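3-Hydroxyacyl-CoA dehydrogenase (Ralstonia eutropha H16, PDB 4PZC) probably catalyses the NAD-dependent oxidation of (S)-3-hydroxyacyl-CoA, notably (S)-3-hydroxybutyryl-CoA, to the 3-ketoacyl-CoA. Local coordinates at residues G227-A232 and R277-Y282; D238-V243 and M260-M265. One frame throughout, in Å; residues are numbered along the deposited sequence.

In the fold
Following the chain from the N terminus, the Rossmann-type NAD-binding domain comes first, and both contacts belong to the helical C-terminal part. Segment 227-232 opens helix 228-235, and helix 237-251 follows directly, carrying segment 238-243. The chain then turns back along helix 260-268, where 260-265 packs on 238-243 and closes contact 2. Only afterwards does the tail 277-282 return to 227-232 and close contact 1, a wider loop that encloses contact 2. The two meet where Met265 SD lies 3.8 Å from Gly278 O and 4.1 Å from Val279 CG2. Helix 189-205 touches side chains of both contacts.

Contact 1: G227-A232 and R277-Y282; sequences GPLALA and RGVYVY
Tyr280 approaches the first turn of helix 228-235 with an edge of its ring: CE2 lies 3.5 Å from Ala230 N, which is in the plane of the ring, and 4.1 Å from Ala230 CB. The aromatic group therefore meets the helix backbone edge-on, and its hydroxyl ends 4.0 Å from Leu229 CB. One face of the same ring is taken by its neighbour in sequence, for Val279 CG1 sits over the ring centre, 3.9 Å above the plane. That methyl works in two directions. It also reaches Leu229 CB at 4.0 Å and Leu229 CD1 at 4.2 Å, because chi1 of 171° puts it opposite the backbone N, and the two aliphatic side chains cross at about a right angle. Leu229 continues past this point to Ala200 and Phe201 of helix 189-205, and Val279 touches Phe201 too, which makes one continuous apolar patch of tail and helices.

No hydrogen bond joins the two segments directly, but Asp215 bridges them and Asp233 grips the tail. Asp215 of helix 211-222 takes the backbone N-H groups of Leu229 and Ala230 on its two carboxylate oxygens, and OD2 also holds the Tyr280 hydroxyl. A turn further along helix 228-235, Asp233 accepts the backbone N-H groups of Val279 and Tyr280 and is hydrogen-bonded to Tyr282 OH. Both ends of the Tyr280 residue, amide and hydroxyl, are thus held by carboxylates, which should restrict how far its ring can shift along the helix. The arrangement is a helix N terminus, with Gly227 as N-cap, two of whose first-turn amides are bonded by the carboxylate of Asp215, while the C-terminal tail of the 3-hydroxyacyl-CoA dehydrogenase C-terminal domain packs across its first turn.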
ATOM      1  N   GLY A 227       5.467   6.655   1.547  1.00 54.18           N
ATOM      2  CA  GLY A 227       6.128   5.403   1.834  1.00 48.88           C
ATOM      3  C   GLY A 227       5.905   4.995   3.276  1.00 48.98           C
ATOM      4  O   GLY A 227       5.770   5.858   4.149  1.00 44.27           O
ATOM      5  N   PRO A 228       5.928   3.671   3.537  1.00 50.35           N
ATOM      6  CA  PRO A 228       5.567   3.058   4.817  1.00 48.83           C
ATOM      7  C   PRO A 228       6.462   3.468   5.967  1.00 48.43           C
ATOM      8  O   PRO A 228       5.973   3.581   7.081  1.00 52.23           O
ATOM      9  CB  PRO A 228       5.717   1.550   4.546  1.00 49.15           C
ATOM     10  CG  PRO A 228       6.752   1.460   3.478  1.00 48.62           C
ATOM     11  CD  PRO A 228       6.531   2.682   2.617  1.00 51.25           C
ATOM     12  N   LEU A 229       7.750   3.694   5.734  1.00 46.87           N
ATOM     13  CA  LEU A 229       8.609   4.091   6.856  1.00 47.79           C
ATOM     14  C   LEU A 229       8.239   5.501   7.341  1.00 45.30           C
ATOM     15  O   LEU A 229       7.963   5.721   8.538  1.00 37.05           O
ATOM     16  CB  LEU A 229      10.089   3.996   6.486  1.00 48.61           C
ATOM     17  CG  LEU A 229      10.563   2.596   6.072  1.00 47.64           C
ATOM     18  CD1 LEU A 229      12.039   2.626   5.724  1.00 48.07           C
ATOM     19  CD2 LEU A 229      10.305   1.539   7.143  1.00 48.91           C
ATOM     20  N   ALA A 230       8.191   6.428   6.392  1.00 45.57           N
ATOM     21  CA  ALA A 230       7.637   7.765   6.637  1.00 51.58           C
ATOM     22  C   ALA A 230       6.247   7.658   7.276  1.00 50.63           C
ATOM     23  O   ALA A 230       5.921   8.355   8.252  1.00 47.76           O
ATOM     24  CB  ALA A 230       7.526   8.539   5.319  1.00 53.95           C
ATOM     25  N   LEU A 231       5.425   6.788   6.697  1.00 50.87           N
ATOM     26  CA  LEU A 231       4.079   6.578   7.192  1.00 52.56           C
ATOM     27  C   LEU A 231       4.104   6.154   8.645  1.00 50.71           C
ATOM     28  O   LEU A 231       3.285   6.632   9.450  1.00 47.80           O
ATOM     29  CB  LEU A 231       3.359   5.510   6.379  1.00 56.91           C
ATOM     30  CG  LEU A 231       1.861   5.410   6.660  1.00 58.72           C
ATOM     31  CD1 LEU A 231       1.200   6.781   6.560  1.00 61.79           C
ATOM     32  CD2 LEU A 231       1.212   4.427   5.691  1.00 58.96           C
ATOM     33  N   ALA A 232       5.045   5.264   8.972  1.00 47.80           N
ATOM     34  CA  ALA A 232       5.146   4.740  10.315  1.00 48.74           C
ATOM     35  C   ALA A 232       5.510   5.852  11.303  1.00 53.64           C
ATOM     36  O   ALA A 232       5.014   5.868  12.437  1.00 52.61           O
ATOM     37  CB  ALA A 232       6.160   3.631  10.363  1.00 50.04           C
ATOM     38  N   ARG A 277      12.024  11.852  16.454  1.00 62.73           N
ATOM     39  CA  ARG A 277      12.875  10.828  15.849  1.00 62.89           C
ATOM     40  C   ARG A 277      12.190   9.478  15.832  1.00 57.25           C
ATOM     41  O   ARG A 277      11.701   8.999  16.846  1.00 53.89           O
ATOM     42  CB  ARG A 277      14.197  10.689  16.602  1.00 65.72           C
ATOM     43  CG  ARG A 277      15.222   9.831  15.881  1.00 65.11           C
ATOM     44  CD  ARG A 277      16.533   9.780  16.637  1.00 69.83           C
ATOM     45  NE  ARG A 277      17.440   8.782  16.076  1.00 77.29           N
ATOM     46  CZ  ARG A 277      18.608   8.431  16.614  1.00 80.21           C
ATOM     47  NH1 ARG A 277      19.030   8.996  17.744  1.00 80.31           N
ATOM     48  NH2 ARG A 277      19.358   7.504  16.023  1.00 79.78           N
ATOM     49  N   GLY A 278      12.150   8.886  14.650  1.00 57.77           N
ATOM     50  CA  GLY A 278      11.690   7.531  14.469  1.00 54.18           C
ATOM     51  C   GLY A 278      12.626   6.877  13.486  1.00 52.62           C
ATOM     52  O   GLY A 278      13.746   6.517  13.840  1.00 55.47           O
ATOM     53  N   VAL A 279      12.174   6.719  12.250  1.00 52.41           N
ATOM     54  CA  VAL A 279      13.019   6.159  11.198  1.00 54.28           C
ATOM     55  C   VAL A 279      13.870   7.310  10.669  1.00 57.28           C
ATOM     56  O   VAL A 279      15.086   7.197  10.492  1.00 52.07           O
ATOM     57  CB  VAL A 279      12.185   5.523  10.064  1.00 53.47           C
ATOM     58  CG1 VAL A 279      13.076   5.157   8.883  1.00 54.31           C
ATOM     59  CG2 VAL A 279      11.423   4.301  10.571  1.00 52.04           C
ATOM     60  N   TYR A 280      13.220   8.434  10.430  1.00 56.41           N
ATOM     61  CA  TYR A 280      13.933   9.614  10.032  1.00 58.12           C
ATOM     62  C   TYR A 280      14.069  10.478  11.266  1.00 64.23           C
ATOM     63  O   TYR A 280      13.600  10.103  12.356  1.00 66.20           O
ATOM     64  CB  TYR A 280      13.157  10.321   8.927  1.00 57.55           C
ATOM     65  CG  TYR A 280      12.849   9.391   7.777  1.00 51.67           C
ATOM     66  CD1 TYR A 280      13.812   9.092   6.855  1.00 46.10           C
ATOM     67  CD2 TYR A 280      11.603   8.780   7.639  1.00 53.23           C
ATOM     68  CE1 TYR A 280      13.560   8.234   5.809  1.00 47.05           C
ATOM     69  CE2 TYR A 280      11.341   7.913   6.582  1.00 49.92           C
ATOM     70  CZ  TYR A 280      12.337   7.646   5.672  1.00 47.36           C
ATOM     71  OH  TYR A 280      12.141   6.802   4.604  1.00 48.08           O
ATOM     72  N   VAL A 281      14.722  11.623  11.091  1.00 65.07           N
ATOM     73  CA  VAL A 281      14.866  12.618  12.154  1.00 66.86           C
ATOM     74  C   VAL A 281      14.129  13.897  11.719  1.00 66.56           C
ATOM     75  O   VAL A 281      14.114  14.224  10.523  1.00 59.39           O
ATOM     76  CB  VAL A 281      16.359  12.860  12.458  1.00 63.72           C
ATOM     77  CG1 VAL A 281      16.533  13.996  13.453  1.00 65.70           C
ATOM     78  CG2 VAL A 281      16.993  11.584  12.993  1.00 60.50           C
ATOM     79  N   TYR A 282      13.517  14.600  12.684  1.00 69.38           N
ATOM     80  CA  TYR A 282      12.567  15.688  12.397  1.00 72.16           C
ATOM     81  C   TYR A 282      12.787  16.957  13.190  1.00 80.95           C
ATOM     82  O   TYR A 282      13.165  16.908  14.379  1.00 85.86           O
ATOM     83  CB  TYR A 282      11.160  15.211  12.694  1.00 72.19           C
ATOM     84  CG  TYR A 282      10.795  13.993  11.901  1.00 71.87           C
ATOM     85  CD1 TYR A 282      10.337  14.115  10.594  1.00 64.75           C
ATOM     86  CD2 TYR A 282      10.929  12.711  12.446  1.00 73.51           C
ATOM     87  CE1 TYR A 282      10.002  13.009   9.859  1.00 66.69           C
ATOM     88  CE2 TYR A 282      10.596  11.588  11.709  1.00 72.84           C
ATOM     89  CZ  TYR A 282      10.130  11.751  10.415  1.00 70.12           C
ATOM     90  OH  TYR A 282       9.788  10.666   9.655  1.00 65.94           O
TER

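Contact 2: D238-V243 and M260-M265; sequences DTMLAV and MLMREM
The helical segments 238-243 and 260-265 run in roughly opposing directions, their axes 9.7 Å apart at closest approach and 133° apart in direction, and Leu241 and Met262 have the nearest CA atoms, at 6.8 Å. Met262 makes the main reach across. Its side chain leaves the helix stretched out, with CG anti to the backbone N (chi1 -176°) and the next torsion also extended, so that the sulfur is carried right up to the other backbone. There SD lies 3.7 Å from Leu241 N and 3.9 Å from Met240 CB, lodged against the helix where these two residues join. The chain bends only at its last torsion (chi3 -68°), which turns the terminal methyl CE to 4.0 Å from Met240 CB. This is van der Waals packing of a thioether against apolar side chains and backbone.

Beside the sulfur, Leu241 CB lies 4.2 Å from Met262 SD, while the end of the leucine lies beside Arg263. Its CD1 touches the aliphatic stem of the arginine, 4.3 Å from Arg263 CG, and lies obliquely at the guanidinium. Arg263 sets out away from helix 238-243, yet NH1 forms a long, weak ion pair with Glu245, further along helix 237-251. Leu241 and Arg263 both touch Pro258 as well, in the connection just before helix 260-268.

Met240 packs on Cys194 and Ile197 of helix 189-205, and Met262 touches Asn198 of that helix. At the start of segment 238-243, Asp238 makes a salt bridge to Lys274, a predicted NAD-binding residue. The pair thus lies over the long helix 189-205, with helix 237-251 linked at Asp238 to the segment following helix 260-268.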
ATOM      1  N   ASP A 238       5.443   3.164  18.433  1.00 43.43           N
ATOM      2  CA  ASP A 238       4.789   2.573  19.587  1.00 42.44           C
ATOM      3  C   ASP A 238       3.363   2.077  19.237  1.00 41.68           C
ATOM      4  O   ASP A 238       2.970   0.993  19.669  1.00 42.95           O
ATOM      5  CB  ASP A 238       4.790   3.576  20.752  1.00 39.22           C
ATOM      6  CG  ASP A 238       4.041   4.837  20.418  1.00 37.72           C
ATOM      7  OD1 ASP A 238       4.110   5.305  19.257  1.00 38.62           O
ATOM      8  OD2 ASP A 238       3.365   5.360  21.314  1.00 37.71           O
ATOM      9  N   THR A 239       2.634   2.861  18.437  1.00 41.97           N
ATOM     10  CA  THR A 239       1.319   2.498  17.929  1.00 46.10           C
ATOM     11  C   THR A 239       1.393   1.340  16.934  1.00 47.56           C
ATOM     12  O   THR A 239       0.600   0.372  16.996  1.00 43.93           O
ATOM     13  CB  THR A 239       0.692   3.672  17.160  1.00 51.19           C
ATOM     14  OG1 THR A 239       0.834   4.873  17.921  1.00 52.39           O
ATOM     15  CG2 THR A 239      -0.805   3.401  16.847  1.00 51.21           C
ATOM     16  N   MET A 240       2.326   1.463  15.994  1.00 45.16           N
ATOM     17  CA  MET A 240       2.609   0.365  15.082  1.00 46.49           C
ATOM     18  C   MET A 240       2.977  -0.933  15.797  1.00 45.72           C
ATOM     19  O   MET A 240       2.466  -2.010  15.449  1.00 45.27           O
ATOM     20  CB  MET A 240       3.726   0.730  14.122  1.00 46.35           C
ATOM     21  CG  MET A 240       3.260   1.551  12.937  1.00 50.60           C
ATOM     22  SD  MET A 240       1.933   0.843  11.936  1.00 53.71           S
ATOM     23  CE  MET A 240       2.523  -0.842  11.725  1.00 51.54           C
ATOM     24  N   LEU A 241       3.842  -0.829  16.797  1.00 42.15           N
ATOM     25  CA  LEU A 241       4.306  -2.007  17.511  1.00 42.39           C
ATOM     26  C   LEU A 241       3.137  -2.706  18.220  1.00 40.81           C
ATOM     27  O   LEU A 241       2.977  -3.926  18.184  1.00 34.64           O
ATOM     28  CB  LEU A 241       5.394  -1.601  18.513  1.00 43.52           C
ATOM     29  CG  LEU A 241       5.983  -2.739  19.345  1.00 44.31           C
ATOM     30  CD1 LEU A 241       6.386  -3.869  18.416  1.00 46.13           C
ATOM     31  CD2 LEU A 241       7.160  -2.280  20.195  1.00 41.30           C
ATOM     32  N   ALA A 242       2.289  -1.909  18.846  1.00 38.65           N
ATOM     33  CA  ALA A 242       1.190  -2.472  19.591  1.00 36.82           C
ATOM     34  C   ALA A 242       0.186  -3.167  18.636  1.00 37.55           C
ATOM     35  O   ALA A 242      -0.333  -4.244  18.939  1.00 35.37           O
ATOM     36  CB  ALA A 242       0.544  -1.374  20.408  1.00 35.07           C
ATOM     37  N   VAL A 243      -0.044  -2.573  17.466  1.00 38.08           N
ATOM     38  CA  VAL A 243      -0.943  -3.171  16.477  1.00 38.14           C
ATOM     39  C   VAL A 243      -0.463  -4.552  16.106  1.00 38.98           C
ATOM     40  O   VAL A 243      -1.225  -5.517  16.090  1.00 37.77           O
ATOM     41  CB  VAL A 243      -1.009  -2.369  15.179  1.00 36.96           C
ATOM     42  CG1 VAL A 243      -1.812  -3.135  14.133  1.00 39.20           C
ATOM     43  CG2 VAL A 243      -1.631  -1.024  15.422  1.00 35.82           C
ATOM     44  N   MET A 260      12.013  -6.652  14.395  1.00 36.75           N
ATOM     45  CA  MET A 260      12.924  -6.395  15.503  1.00 39.40           C
ATOM     46  C   MET A 260      13.428  -4.949  15.540  1.00 38.76           C
ATOM     47  O   MET A 260      13.501  -4.348  16.611  1.00 35.70           O
ATOM     48  CB  MET A 260      14.121  -7.332  15.454  1.00 40.86           C
ATOM     49  CG  MET A 260      13.825  -8.778  15.780  1.00 40.84           C
ATOM     50  SD  MET A 260      13.187  -9.044  17.447  1.00 50.68           S
ATOM     51  CE  MET A 260      11.444  -9.135  17.077  1.00 56.06           C
ATOM     52  N   LEU A 261      13.764  -4.389  14.377  1.00 39.30           N
ATOM     53  CA  LEU A 261      14.182  -2.991  14.311  1.00 35.86           C
ATOM     54  C   LEU A 261      13.049  -2.128  14.823  1.00 36.87           C
ATOM     55  O   LEU A 261      13.271  -1.183  15.554  1.00 44.89           O
ATOM     56  CB  LEU A 261      14.584  -2.595  12.899  1.00 35.11           C
ATOM     57  CG  LEU A 261      15.248  -1.217  12.674  1.00 37.47           C
ATOM     58  CD1 LEU A 261      16.476  -0.919  13.543  1.00 34.83           C
ATOM     59  CD2 LEU A 261      15.640  -1.060  11.206  1.00 38.18           C
ATOM     60  N   MET A 262      11.818  -2.462  14.490  1.00 38.82           N
ATOM     61  CA  MET A 262      10.693  -1.717  15.056  1.00 40.68           C
ATOM     62  C   MET A 262      10.680  -1.824  16.581  1.00 38.57           C
ATOM     63  O   MET A 262      10.375  -0.844  17.247  1.00 36.63           O
ATOM     64  CB  MET A 262       9.343  -2.162  14.473  1.00 41.19           C
ATOM     65  CG  MET A 262       8.159  -1.339  14.982  1.00 44.94           C
ATOM     66  SD  MET A 262       6.526  -1.993  14.492  1.00 47.31           S
ATOM     67  CE  MET A 262       6.586  -1.702  12.721  1.00 46.76           C
ATOM     68  N   ARG A 263      11.008  -2.992  17.133  1.00 36.99           N
ATOM     69  CA  ARG A 263      11.133  -3.124  18.587  1.00 36.30           C
ATOM     70  C   ARG A 263      12.252  -2.281  19.178  1.00 37.17           C
ATOM     71  O   ARG A 263      12.129  -1.751  20.277  1.00 40.09           O
ATOM     72  CB  ARG A 263      11.429  -4.536  18.982  1.00 37.44           C
ATOM     73  CG  ARG A 263      10.283  -5.507  18.861  1.00 43.16           C
ATOM     74  CD  ARG A 263      10.591  -6.685  19.759  1.00 43.98           C
ATOM     75  NE  ARG A 263       9.841  -7.878  19.428  1.00 47.22           N
ATOM     76  CZ  ARG A 263       8.591  -8.114  19.809  1.00 49.84           C
ATOM     77  NH1 ARG A 263       7.927  -7.223  20.541  1.00 50.75           N
ATOM     78  NH2 ARG A 263       8.010  -9.273  19.469  1.00 47.61           N
ATOM     79  N   GLU A 264      13.363  -2.222  18.473  1.00 36.35           N
ATOM     80  CA  GLU A 264      14.509  -1.513  18.950  1.00 41.05           C
ATOM     81  C   GLU A 264      14.260   0.002  18.947  1.00 45.58           C
ATOM     82  O   GLU A 264      14.588   0.723  19.908  1.00 44.97           O
ATOM     83  CB  GLU A 264      15.719  -1.888  18.095  1.00 40.63           C
ATOM     84  CG  GLU A 264      16.297  -3.224  18.505  1.00 42.65           C
ATOM     85  CD  GLU A 264      17.010  -3.150  19.838  1.00 42.27           C
ATOM     86  OE1 GLU A 264      18.010  -2.400  19.941  1.00 38.47           O
ATOM     87  OE2 GLU A 264      16.564  -3.849  20.774  1.00 47.52           O
ATOM     88  N   MET A 265      13.671   0.488  17.871  1.00 44.61           N
ATOM     89  CA  MET A 265      13.379   1.895  17.802  1.00 46.64           C
ATOM     90  C   MET A 265      12.411   2.279  18.917  1.00 45.80           C
ATOM     91  O   MET A 265      12.602   3.292  19.609  1.00 49.04           O
ATOM     92  CB  MET A 265      12.830   2.219  16.431  1.00 48.14           C
ATOM     93  CG  MET A 265      13.855   1.920  15.342  1.00 46.38           C
ATOM     94  SD  MET A 265      13.366   2.787  13.855  1.00 45.39           S
ATOM     95  CE  MET A 265      14.805   2.550  12.812  1.00 41.64           C
TER